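Local coordinates for carbohydrate-binding protein (Flavonifractor plautii, PDB 6N1B) that probably removes the acetyl group from the terminal N-acetylgalactosamine of the blood group A antigen, a step toward converting A to O type blood, at residues A[219-224]-A[236-241]; A[254-259]-A[309-314]; A[267-272]-A[289-294]; A[298-303]-A[320-325]. All blocks are in the same frame, centred on the assembly; numbering follows the deposited sequence.

Contact 1. Residues A[219-224]-A[236-241]; sequences ILWANN and NFVEMR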
# COMPACT_ATOMS: atom_id res chain seq x y z
N ILE A 219 13.63 4.02 5.72
CA ILE A 219 13.75 2.67 5.27
C ILE A 219 12.69 2.38 4.25
O ILE A 219 11.51 2.73 4.47
CB ILE A 219 13.72 1.65 6.43
CG1 ILE A 219 14.63 2.07 7.58
CG2 ILE A 219 14.03 0.28 5.92
CD1 ILE A 219 14.55 1.21 8.81
N LEU A 220 13.04 1.72 3.16
CA LEU A 220 12.09 1.33 2.12
C LEU A 220 12.24 -0.18 1.90
O LEU A 220 13.37 -0.64 1.63
CB LEU A 220 12.35 2.12 0.84
CG LEU A 220 11.41 1.87 -0.37
CD1 LEU A 220 11.43 3.12 -1.28
CD2 LEU A 220 11.75 0.65 -1.18
N TRP A 221 11.18 -0.96 2.06
CA TRP A 221 11.16 -2.37 1.74
C TRP A 221 10.38 -2.59 0.44
O TRP A 221 9.38 -1.90 0.18
CB TRP A 221 10.46 -3.19 2.81
CG TRP A 221 11.13 -3.17 4.17
CD1 TRP A 221 11.97 -4.10 4.70
CD2 TRP A 221 10.94 -2.18 5.24
NE1 TRP A 221 12.33 -3.76 5.97
CE2 TRP A 221 11.72 -2.59 6.34
CE3 TRP A 221 10.27 -1.00 5.33
CZ2 TRP A 221 11.77 -1.87 7.52
CZ3 TRP A 221 10.34 -0.27 6.50
CH2 TRP A 221 11.07 -0.69 7.57
N ALA A 222 10.86 -3.48 -0.40
CA ALA A 222 10.22 -3.76 -1.66
C ALA A 222 10.40 -5.24 -2.00
O ALA A 222 11.33 -5.88 -1.48
CB ALA A 222 10.75 -2.87 -2.80
N ASN A 223 9.52 -5.78 -2.86
CA ASN A 223 9.61 -7.19 -3.26
C ASN A 223 10.31 -7.31 -4.61
O ASN A 223 9.92 -6.69 -5.61
CB ASN A 223 8.23 -7.81 -3.29
CG ASN A 223 8.21 -9.24 -3.62
OD1 ASN A 223 9.22 -9.95 -3.35
ND2 ASN A 223 7.11 -9.74 -4.15
N ASN A 224 11.39 -8.12 -4.61
CA ASN A 224 12.20 -8.36 -5.83
C ASN A 224 11.66 -9.59 -6.57
O ASN A 224 11.83 -10.73 -6.04
CB ASN A 224 13.63 -8.53 -5.43
CG ASN A 224 14.56 -8.56 -6.61
OD1 ASN A 224 14.17 -9.16 -7.67
ND2 ASN A 224 15.73 -7.98 -6.52
N ASN A 236 10.56 -15.07 -5.23
CA ASN A 236 10.47 -13.70 -4.75
C ASN A 236 11.21 -13.55 -3.41
O ASN A 236 11.21 -14.43 -2.58
CB ASN A 236 9.02 -13.28 -4.52
CG ASN A 236 8.20 -13.27 -5.80
OD1 ASN A 236 8.72 -13.27 -6.90
ND2 ASN A 236 6.87 -13.04 -5.62
N PHE A 237 11.74 -12.32 -3.19
CA PHE A 237 12.38 -12.00 -1.88
C PHE A 237 12.34 -10.48 -1.68
O PHE A 237 12.47 -9.71 -2.63
CB PHE A 237 13.83 -12.56 -1.79
CG PHE A 237 14.78 -11.99 -2.79
CD1 PHE A 237 14.84 -12.46 -4.02
CD2 PHE A 237 15.59 -10.95 -2.41
CE1 PHE A 237 15.67 -11.96 -4.93
CE2 PHE A 237 16.50 -10.41 -3.32
CZ PHE A 237 16.56 -10.95 -4.58
N VAL A 238 12.22 -10.09 -0.41
CA VAL A 238 12.17 -8.67 -0.05
C VAL A 238 13.57 -8.12 0.24
O VAL A 238 14.44 -8.78 0.87
CB VAL A 238 11.21 -8.49 1.15
CG1 VAL A 238 11.32 -7.14 1.81
CG2 VAL A 238 9.75 -8.71 0.73
N GLU A 239 13.78 -6.92 -0.24
CA GLU A 239 15.00 -6.15 -0.01
C GLU A 239 14.64 -4.88 0.68
O GLU A 239 13.59 -4.24 0.40
CB GLU A 239 15.72 -5.81 -1.29
CG GLU A 239 16.30 -7.05 -2.02
CD GLU A 239 16.94 -6.74 -3.36
OE1 GLU A 239 16.27 -6.14 -4.25
OE2 GLU A 239 18.13 -7.08 -3.48
N MET A 240 15.53 -4.38 1.56
CA MET A 240 15.43 -3.05 2.16
C MET A 240 16.53 -2.16 1.67
O MET A 240 17.60 -2.61 1.27
CB MET A 240 15.44 -3.20 3.73
CG MET A 240 16.83 -3.51 4.24
SD MET A 240 16.87 -4.07 5.97
CE MET A 240 16.13 -2.69 6.74
N ARG A 241 16.24 -0.85 1.68
CA ARG A 241 17.17 0.20 1.38
C ARG A 241 17.05 1.31 2.43
O ARG A 241 15.97 1.50 3.02
CB ARG A 241 16.91 0.82 0.00
CG ARG A 241 17.06 -0.14 -1.14
CD ARG A 241 16.51 0.51 -2.40
NE ARG A 241 16.86 -0.19 -3.68
CZ ARG A 241 16.29 -1.21 -4.16
NH1 ARG A 241 15.24 -1.76 -3.55
NH2 ARG A 241 16.65 -1.77 -5.29
O HOH W 1 14.16 -1.80 -0.90
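The side-chain amide of Asn224 lies stacked on one face of the Phe237 ring, the two planes only 20° apart, with Asn224 CB 4.0 Å from the ring centroid in a CH-pi contact. Phe237 reaches this position because its CG is set between the backbone N and the carbonyl carbon (chi1 63°), which leans the ring over the neighbouring strand. On the opposite face of the sheet, the Trp221 indole has Ile219 CG2 over one face and Val238 CG1 at its edge. Met240 comes in obliquely: its CB is 3.7 Å from Trp221 CD1, and its sulfur makes a slanted Met-aromatic contact. Flat too, the Arg241 guanidinium holds a water in its plane, 2.9 Å from NH1; that water donates to Leu220 O and Glu239 O. Each of these carbonyls thus serves both a strand partner and the water.

Beneath the side chains, strands 217-224 and 237-243 form the middle pair of a four-stranded antiparallel blade of the beta-propeller, laced by reciprocal backbone bonds at Leu220-Arg241, Ala222-Glu239 and Asn224-Phe237. Asn224 ND2 also donates to Glu239 OE1 (3.0 Å, 163° at the hydrogen), in its own amide plane but from above the carboxylate plane, while Asn224 OD1 accepts from Gly226 N. Held at both ends of its amide, Asn224 is probably fixed in rotation and keeps its flat side against Phe237. Side chains and water thus add polar links between the strands on the Leu220-Asn224 face; on the other, the strands meet mainly through apolar atoms, and Trp221 NE1 and Asn223 ND2 bond outside the pair, to Gly309 O and Trp271 O.

Contact 2. Residues A[254-259]-A[309-314]; sequences RVNGFL and GVNWEQ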
# COMPACT_ATOMS: atom_id res chain seq x y z
N ARG A 254 19.09 -7.82 1.45
CA ARG A 254 18.01 -8.73 1.67
C ARG A 254 17.68 -8.74 3.14
O ARG A 254 18.50 -8.85 4.01
CB ARG A 254 18.45 -10.25 1.42
CG ARG A 254 18.49 -10.64 0.09
CD ARG A 254 18.22 -12.15 -0.08
NE ARG A 254 19.12 -13.01 0.68
CZ ARG A 254 20.32 -13.42 0.24
NH1 ARG A 254 20.79 -13.10 -0.86
NH2 ARG A 254 21.02 -14.28 0.98
N VAL A 255 16.35 -8.72 3.46
CA VAL A 255 15.86 -8.99 4.83
C VAL A 255 15.95 -10.48 5.06
O VAL A 255 16.03 -11.28 4.09
CB VAL A 255 14.46 -8.50 5.06
CG1 VAL A 255 14.33 -6.98 4.84
CG2 VAL A 255 13.40 -9.24 4.23
N ASN A 256 15.92 -10.85 6.32
CA ASN A 256 15.98 -12.25 6.74
C ASN A 256 14.72 -12.67 7.44
O ASN A 256 14.13 -11.85 8.17
CB ASN A 256 17.16 -12.48 7.72
CG ASN A 256 18.47 -12.10 7.08
OD1 ASN A 256 19.27 -11.25 7.68
ND2 ASN A 256 18.76 -12.62 5.92
N GLY A 257 14.27 -13.89 7.22
CA GLY A 257 13.17 -14.42 8.01
C GLY A 257 11.83 -13.76 7.69
O GLY A 257 10.95 -13.91 8.58
N PHE A 258 11.65 -13.12 6.56
CA PHE A 258 10.45 -12.31 6.33
C PHE A 258 9.19 -13.06 6.54
O PHE A 258 8.27 -12.56 7.28
CB PHE A 258 10.56 -11.68 4.94
CG PHE A 258 9.50 -10.65 4.66
CD1 PHE A 258 9.47 -9.48 5.37
CD2 PHE A 258 8.49 -10.90 3.72
CE1 PHE A 258 8.52 -8.49 5.13
CE2 PHE A 258 7.52 -9.92 3.49
CZ PHE A 258 7.54 -8.75 4.15
N LEU A 259 9.07 -14.24 5.97
CA LEU A 259 7.91 -15.09 6.12
C LEU A 259 8.32 -16.52 6.49
O LEU A 259 9.48 -16.90 6.22
CB LEU A 259 7.07 -15.16 4.87
CG LEU A 259 6.39 -13.83 4.49
CD1 LEU A 259 6.03 -13.83 2.97
CD2 LEU A 259 5.12 -13.59 5.33
N GLY A 309 13.97 -4.15 11.61
CA GLY A 309 13.65 -3.95 10.22
C GLY A 309 14.30 -4.91 9.25
O GLY A 309 13.95 -4.96 8.07
N VAL A 310 15.35 -5.59 9.76
CA VAL A 310 16.20 -6.49 8.99
C VAL A 310 15.86 -7.95 9.13
O VAL A 310 15.76 -8.69 8.11
CB VAL A 310 17.72 -6.25 9.31
CG1 VAL A 310 18.60 -7.02 8.32
CG2 VAL A 310 18.11 -4.81 9.35
N ASN A 311 15.71 -8.35 10.40
CA ASN A 311 15.52 -9.75 10.80
C ASN A 311 14.13 -9.93 11.33
O ASN A 311 13.78 -9.26 12.33
CB ASN A 311 16.60 -10.07 11.83
CG ASN A 311 17.98 -9.88 11.26
OD1 ASN A 311 18.39 -10.65 10.40
ND2 ASN A 311 18.67 -8.82 11.71
N TRP A 312 13.35 -10.75 10.66
CA TRP A 312 11.93 -10.88 10.93
C TRP A 312 11.54 -12.24 11.43
O TRP A 312 12.33 -13.20 11.30
CB TRP A 312 11.16 -10.62 9.61
CG TRP A 312 11.33 -9.23 9.05
CD1 TRP A 312 12.42 -8.75 8.39
CD2 TRP A 312 10.44 -8.12 9.18
NE1 TRP A 312 12.28 -7.42 8.07
CE2 TRP A 312 11.05 -7.03 8.58
CE3 TRP A 312 9.19 -7.96 9.78
CZ2 TRP A 312 10.45 -5.73 8.58
CZ3 TRP A 312 8.63 -6.71 9.80
CH2 TRP A 312 9.23 -5.60 9.20
N GLU A 313 10.33 -12.32 11.96
CA GLU A 313 9.73 -13.63 12.29
C GLU A 313 8.23 -13.50 12.10
O GLU A 313 7.58 -12.68 12.72
CB GLU A 313 10.09 -14.07 13.70
CG GLU A 313 9.60 -15.51 14.04
CD GLU A 313 10.05 -15.91 15.43
OE1 GLU A 313 10.93 -16.63 15.50
OE2 GLU A 313 9.48 -15.62 16.45
N GLN A 314 7.68 -14.42 11.34
CA GLN A 314 6.24 -14.51 11.16
C GLN A 314 5.59 -14.83 12.45
O GLN A 314 6.07 -15.61 13.25
CB GLN A 314 5.96 -15.57 10.13
CG GLN A 314 4.42 -15.74 9.82
CD GLN A 314 4.27 -16.78 8.70
OE1 GLN A 314 4.78 -16.58 7.60
NE2 GLN A 314 3.52 -17.83 8.99
O HOH W 2 9.38 -15.90 9.54
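Trp312 packs against Val255 and Phe258 where the loop after strand 253-254 runs along the chain entering strand 313-314, a partly buried seam between the outer edges of two neighbouring four-stranded sheets. Its indole offers one face to the edge of the Phe258 ring, an edge-to-face pair with planes at 75° in which Phe258 CD1 stands 4.1 Å from Trp312 CG. Phe258 turns its ring that way with CG anti to the backbone N (chi1 -171°). Val255 meets the indole at a slant, its CB 3.9 Å from Trp312 CD1, and the carbonyl oxygen of Asn256 sits at the indole edge, in the ring plane. Two backbone hydrogen bonds draw the chains together on this side: Asn256 N to Val310 O, 2.8 Å and almost straight, and Trp312 N to Asn256 O, also 2.8 Å.

These sheets are adjacent blades of the beta-propeller, and the bonds join the loop that leaves the last strand of one blade to the chain that leads into the last strand of the next. Inward, Trp312 reaches Cys286 and Val275, and Phe258 reaches Pro270. The indole NE1 makes a weak bond to Gly309 O. Past Asn256 the direct bonding stops: a positive phi at Gly257 turns the loop, and its carbonyl oxygen is joined to Gln314 N through a water lying 2.7 Å from Gly257 O. The extended side chain of Gln314 passes across Leu259, and its OE1 takes the amide N-H of Gly260.

Contact 3. Residues A[267-272]-A[289-294]; sequences QLAPWH and QCFAGR. With CA (calcium ion), chain C; GLA (alpha-D-galactopyranose), chain B.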
# COMPACT_ATOMS: atom_id res chain seq x y z
N GLN A 267 6.38 -23.18 2.93
CA GLN A 267 6.93 -21.82 2.97
C GLN A 267 6.07 -20.84 2.22
O GLN A 267 5.59 -21.11 1.15
CB GLN A 267 8.33 -21.95 2.35
CG GLN A 267 9.08 -20.57 2.32
CD GLN A 267 9.42 -20.00 3.65
OE1 GLN A 267 9.97 -20.73 4.53
NE2 GLN A 267 9.13 -18.69 3.85
N LEU A 268 5.96 -19.66 2.81
CA LEU A 268 5.25 -18.54 2.16
C LEU A 268 6.22 -17.63 1.48
O LEU A 268 7.34 -17.39 1.96
CB LEU A 268 4.42 -17.79 3.26
CG LEU A 268 3.27 -18.62 3.85
CD1 LEU A 268 2.93 -18.09 5.19
CD2 LEU A 268 2.13 -18.53 2.89
N ALA A 269 5.78 -17.02 0.38
CA ALA A 269 6.57 -16.09 -0.39
C ALA A 269 5.85 -14.75 -0.49
O ALA A 269 4.61 -14.70 -0.51
CB ALA A 269 6.79 -16.62 -1.81
N PRO A 270 6.61 -13.66 -0.57
CA PRO A 270 6.01 -12.35 -0.58
C PRO A 270 5.46 -12.00 -1.96
O PRO A 270 6.02 -12.30 -2.99
CB PRO A 270 7.16 -11.39 -0.24
CG PRO A 270 8.40 -12.15 -0.77
CD PRO A 270 8.05 -13.60 -0.51
N TRP A 271 4.36 -11.19 -1.94
CA TRP A 271 3.94 -10.43 -3.11
C TRP A 271 3.99 -8.95 -2.90
O TRP A 271 4.72 -8.20 -3.58
CB TRP A 271 2.51 -10.84 -3.66
CG TRP A 271 2.10 -10.05 -4.87
CD1 TRP A 271 1.01 -9.18 -4.96
CD2 TRP A 271 2.82 -9.92 -6.12
NE1 TRP A 271 0.99 -8.63 -6.18
CE2 TRP A 271 2.05 -9.06 -6.94
CE3 TRP A 271 3.95 -10.57 -6.67
CZ2 TRP A 271 2.41 -8.71 -8.20
CZ3 TRP A 271 4.29 -10.22 -7.97
CH2 TRP A 271 3.57 -9.31 -8.75
N HIS A 272 3.21 -8.42 -1.93
CA HIS A 272 3.09 -7.00 -1.66
C HIS A 272 3.07 -6.85 -0.13
O HIS A 272 2.75 -7.79 0.60
CB HIS A 272 1.85 -6.38 -2.31
CG HIS A 272 1.93 -6.00 -3.72
ND1 HIS A 272 2.88 -6.45 -4.60
CD2 HIS A 272 1.11 -5.17 -4.43
CE1 HIS A 272 2.67 -5.87 -5.79
NE2 HIS A 272 1.61 -5.08 -5.73
N GLN A 289 0.98 -9.49 2.00
CA GLN A 289 0.15 -10.27 1.08
C GLN A 289 1.09 -11.29 0.46
O GLN A 289 2.09 -10.93 -0.19
CB GLN A 289 -0.40 -9.34 -0.02
CG GLN A 289 -1.16 -10.11 -1.07
CD GLN A 289 -1.38 -9.35 -2.36
OE1 GLN A 289 -1.00 -8.17 -2.47
NE2 GLN A 289 -1.91 -10.07 -3.40
N CYS A 290 0.81 -12.59 0.72
CA CYS A 290 1.75 -13.67 0.48
C CYS A 290 1.05 -14.90 0.00
O CYS A 290 -0.20 -14.96 0.00
CB CYS A 290 2.65 -13.89 1.70
SG CYS A 290 1.71 -14.34 3.19
N PHE A 291 1.80 -15.95 -0.33
CA PHE A 291 1.24 -17.13 -0.97
C PHE A 291 2.16 -18.32 -0.81
O PHE A 291 3.41 -18.13 -0.79
CB PHE A 291 0.91 -16.84 -2.44
CG PHE A 291 2.11 -16.41 -3.24
CD1 PHE A 291 2.52 -15.08 -3.25
CD2 PHE A 291 2.86 -17.37 -3.91
CE1 PHE A 291 3.65 -14.72 -3.95
CE2 PHE A 291 3.97 -16.98 -4.62
CZ PHE A 291 4.40 -15.68 -4.60
N ALA A 292 1.59 -19.51 -0.82
CA ALA A 292 2.39 -20.76 -0.74
C ALA A 292 2.54 -21.45 -2.07
O ALA A 292 3.42 -22.32 -2.23
CB ALA A 292 1.75 -21.75 0.24
N GLY A 293 1.78 -21.04 -3.08
CA GLY A 293 1.86 -21.70 -4.39
C GLY A 293 2.74 -21.01 -5.42
O GLY A 293 3.75 -20.37 -5.05
N ARG A 294 2.36 -21.14 -6.68
CA ARG A 294 3.20 -20.71 -7.78
C ARG A 294 3.12 -19.19 -8.05
O ARG A 294 3.94 -18.64 -8.73
CB ARG A 294 2.80 -21.47 -9.09
CG ARG A 294 3.32 -22.92 -9.13
CD ARG A 294 3.31 -23.60 -10.49
NE ARG A 294 2.08 -23.29 -11.20
CZ ARG A 294 1.93 -23.19 -12.55
NH1 ARG A 294 2.96 -23.28 -13.40
NH2 ARG A 294 0.76 -22.93 -13.09
CA CA C . 0.96 -3.93 -7.35
C1 GLA B . 0.70 -7.38 -11.57
C2 GLA B . 0.88 -6.01 -10.84
C3 GLA B . 1.69 -5.06 -11.74
C4 GLA B . 3.06 -5.70 -12.19
C5 GLA B . 2.82 -7.14 -12.74
C6 GLA B . 4.07 -7.92 -12.85
O2 GLA B . -0.48 -5.47 -10.65
O3 GLA B . 1.87 -3.60 -11.05
O4 GLA B . 3.84 -5.70 -11.05
O5 GLA B . 2.04 -7.98 -11.77
O6 GLA B . 3.88 -9.26 -13.46
O HOH W 3 5.21 -23.37 -0.38
O HOH W 4 -0.07 -5.30 -8.37
O HOH W 5 -0.79 -3.20 -6.32
O HOH W 6 0.15 -3.14 -9.17
O HOH W 7 2.78 -4.44 -8.35
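Gln289 of strand 283-291 lies alongside Trp271 and His272 at the corner of strand 269-278, where a classic beta bulge interrupts an antiparallel hairpin within one blade of the beta-propeller. Its backbone oxygen takes two N-H groups of the bulge, Trp271 N at 2.9 Å and His272 N at 3.3 Å. From there the side chain runs out extended, a chi1 of 175° carrying it away from its own N. CB lies beside the carbonyl oxygen of His272; CD reaches the indole edge of Trp271 in the ring plane, the amide standing nearly upright to the indole at 80°. OE1 touches both Trp271 CD1 and His272 CB, each at 3.4 Å, and NE2 passes on to donate to Ser299 OG.

The two bulge residues are locked to each other as well. His272 ND1 donates to Trp271 O at 2.7 Å, lying above the carbonyl plane although the oxygen sits exactly in the imidazole plane, and the two rings overlap near their rims. With ND1 engaged in this way, NE2 is turned to the calcium ion. Farther from the calcium, Ala269 CB lies over one face of the Phe291 ring. At the far side of the indole, whose NE1 is bonded to Tyr335 OH, Trp271 CH2 comes within 3.6 Å of galactose O5 in the glycan pocket. Beside it the calcium ion, shared with Asp120 and four waters, is bound by His272 NE2 at 2.1 Å.

Contact 4. Residues A[298-303]-A[320-325]; sequences GSVLHL and LLSPGP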
# COMPACT_ATOMS: atom_id res chain seq x y z
N GLY A 298 -5.24 -16.37 -5.03
CA GLY A 298 -5.67 -16.89 -3.70
C GLY A 298 -4.88 -16.40 -2.53
O GLY A 298 -4.97 -16.94 -1.44
N SER A 299 -4.09 -15.32 -2.73
CA SER A 299 -3.26 -14.84 -1.62
C SER A 299 -4.01 -14.46 -0.39
O SER A 299 -5.19 -14.07 -0.45
CB SER A 299 -2.45 -13.65 -2.14
OG SER A 299 -3.27 -12.57 -2.66
N VAL A 300 -3.28 -14.57 0.71
CA VAL A 300 -3.75 -14.26 2.02
C VAL A 300 -2.82 -13.18 2.64
O VAL A 300 -1.78 -12.83 2.03
CB VAL A 300 -3.73 -15.47 2.94
CG1 VAL A 300 -4.72 -16.52 2.47
CG2 VAL A 300 -2.35 -16.12 3.05
N LEU A 301 -3.21 -12.63 3.79
CA LEU A 301 -2.27 -11.80 4.54
C LEU A 301 -1.73 -12.67 5.69
O LEU A 301 -2.42 -13.43 6.34
CB LEU A 301 -2.96 -10.60 5.20
CG LEU A 301 -3.65 -9.65 4.25
CD1 LEU A 301 -4.29 -8.50 4.97
CD2 LEU A 301 -2.78 -9.19 3.10
N HIS A 302 -0.42 -12.42 5.97
CA HIS A 302 0.26 -12.88 7.17
C HIS A 302 0.89 -11.65 7.94
O HIS A 302 1.17 -10.68 7.26
CB HIS A 302 1.27 -14.01 6.93
CG HIS A 302 0.65 -15.36 6.77
ND1 HIS A 302 0.67 -16.28 7.83
CD2 HIS A 302 0.04 -15.98 5.75
CE1 HIS A 302 0.03 -17.38 7.44
NE2 HIS A 302 -0.36 -17.22 6.20
N LEU A 303 1.11 -11.85 9.21
CA LEU A 303 1.76 -10.85 10.03
C LEU A 303 3.20 -11.29 10.32
O LEU A 303 3.41 -12.45 10.68
CB LEU A 303 0.98 -10.66 11.34
CG LEU A 303 1.33 -9.45 12.20
CD1 LEU A 303 0.85 -8.23 11.47
CD2 LEU A 303 0.77 -9.62 13.57
N LEU A 320 -3.52 -13.94 8.79
CA LEU A 320 -4.16 -12.79 9.36
C LEU A 320 -5.49 -12.49 8.65
O LEU A 320 -6.43 -12.00 9.35
CB LEU A 320 -3.20 -11.56 9.22
CG LEU A 320 -3.65 -10.22 9.67
CD1 LEU A 320 -3.87 -10.24 11.19
CD2 LEU A 320 -2.68 -9.12 9.28
N LEU A 321 -5.63 -12.71 7.38
CA LEU A 321 -6.86 -12.39 6.67
C LEU A 321 -6.87 -13.31 5.46
O LEU A 321 -5.85 -13.44 4.76
CB LEU A 321 -6.95 -10.93 6.27
CG LEU A 321 -8.33 -10.35 5.98
CD1 LEU A 321 -9.14 -10.35 7.26
CD2 LEU A 321 -8.24 -9.00 5.38
N SER A 322 -8.08 -13.85 5.12
CA SER A 322 -8.23 -14.74 4.02
C SER A 322 -9.38 -14.28 3.11
O SER A 322 -10.27 -13.57 3.61
CB SER A 322 -8.52 -16.14 4.56
OG SER A 322 -7.48 -16.66 5.37
N PRO A 323 -9.44 -14.77 1.89
CA PRO A 323 -10.60 -14.47 1.02
C PRO A 323 -11.90 -14.88 1.69
O PRO A 323 -11.97 -15.87 2.45
CB PRO A 323 -10.31 -15.27 -0.26
CG PRO A 323 -8.87 -15.50 -0.25
CD PRO A 323 -8.39 -15.55 1.16
N GLY A 324 -12.93 -14.09 1.38
CA GLY A 324 -14.28 -14.40 1.85
C GLY A 324 -14.88 -15.60 1.13
O GLY A 324 -14.33 -16.16 0.16
N PRO A 325 -16.09 -15.99 1.50
CA PRO A 325 -16.76 -17.14 0.89
C PRO A 325 -17.15 -16.80 -0.55
O PRO A 325 -17.31 -15.66 -0.94
CB PRO A 325 -18.00 -17.33 1.75
CG PRO A 325 -18.11 -16.18 2.58
CD PRO A 325 -16.86 -15.45 2.66
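Leu301 and Leu321 lie side by side and point the same way, their branches touching where Leu301 CD1 meets Leu321 CB at 3.8 Å. Behind them is a classic beta bulge in which both Leu320 and Leu321 face Leu301. The chain after strand 313-314 runs here beside strand 300-306 of this beta-propeller blade. The pair turns toward strand 333-342 of the next sheet, where both leucines touch Ile334. Leu320, the other bulge residue, brings its CB 4.1 Å from Leu301 CB. Its CG swings to the far side of CB from the backbone N (chi1 177°), which brings CD2 to 4.2 Å from Leu303 CD1. Leu320 and Leu303 both go on to meet Met399 of helix 396-404, which covers this end of the contact.

The backbone bonds reflect the doubled residue. Leu301 N donates to Leu321 O at 2.9 Å and nearly straight, 170° at the hydrogen. Leu301 O in return takes Leu320 N at 2.7 Å, well tilted out of the carbonyl plane, and a weak second bond from Leu321 N. At the other end the contact is nearer the surface, Val300 and Pro323 being partly exposed: Val300 leans its CB on Leu321 O, and the carbonyl oxygen of Ser322 accepts a hydrogen bond from Lys31 NZ. The Pro323 ring closes the contact from the side of Ser299 and Val300, its CD 4.0 Å from Val300 CG1.

In the fold
Contacts 1 and 3 are buried pairings within successive blades, but contact 1 keeps a regular register whereas contact 3 breaks it with a bulge whose Trp271 and His272 face the glycan and the calcium. They meet directly, since Asn223 and Asn236 of contact 1 bond to backbone oxygens of 267-272. Contact 2, partly buried and farthest from the chain's centre, joins the same two blades through the chain beyond or before their outer strands. Contact 4, mostly buried and mainly aliphatic, widens the blade of contact 3, a backbone bond between Cys290 and Val300 linking the two. Contacts 3 and 4 both contain a bulge, one lined by polar and aromatic groups beside ligands, the other by leucines away from them.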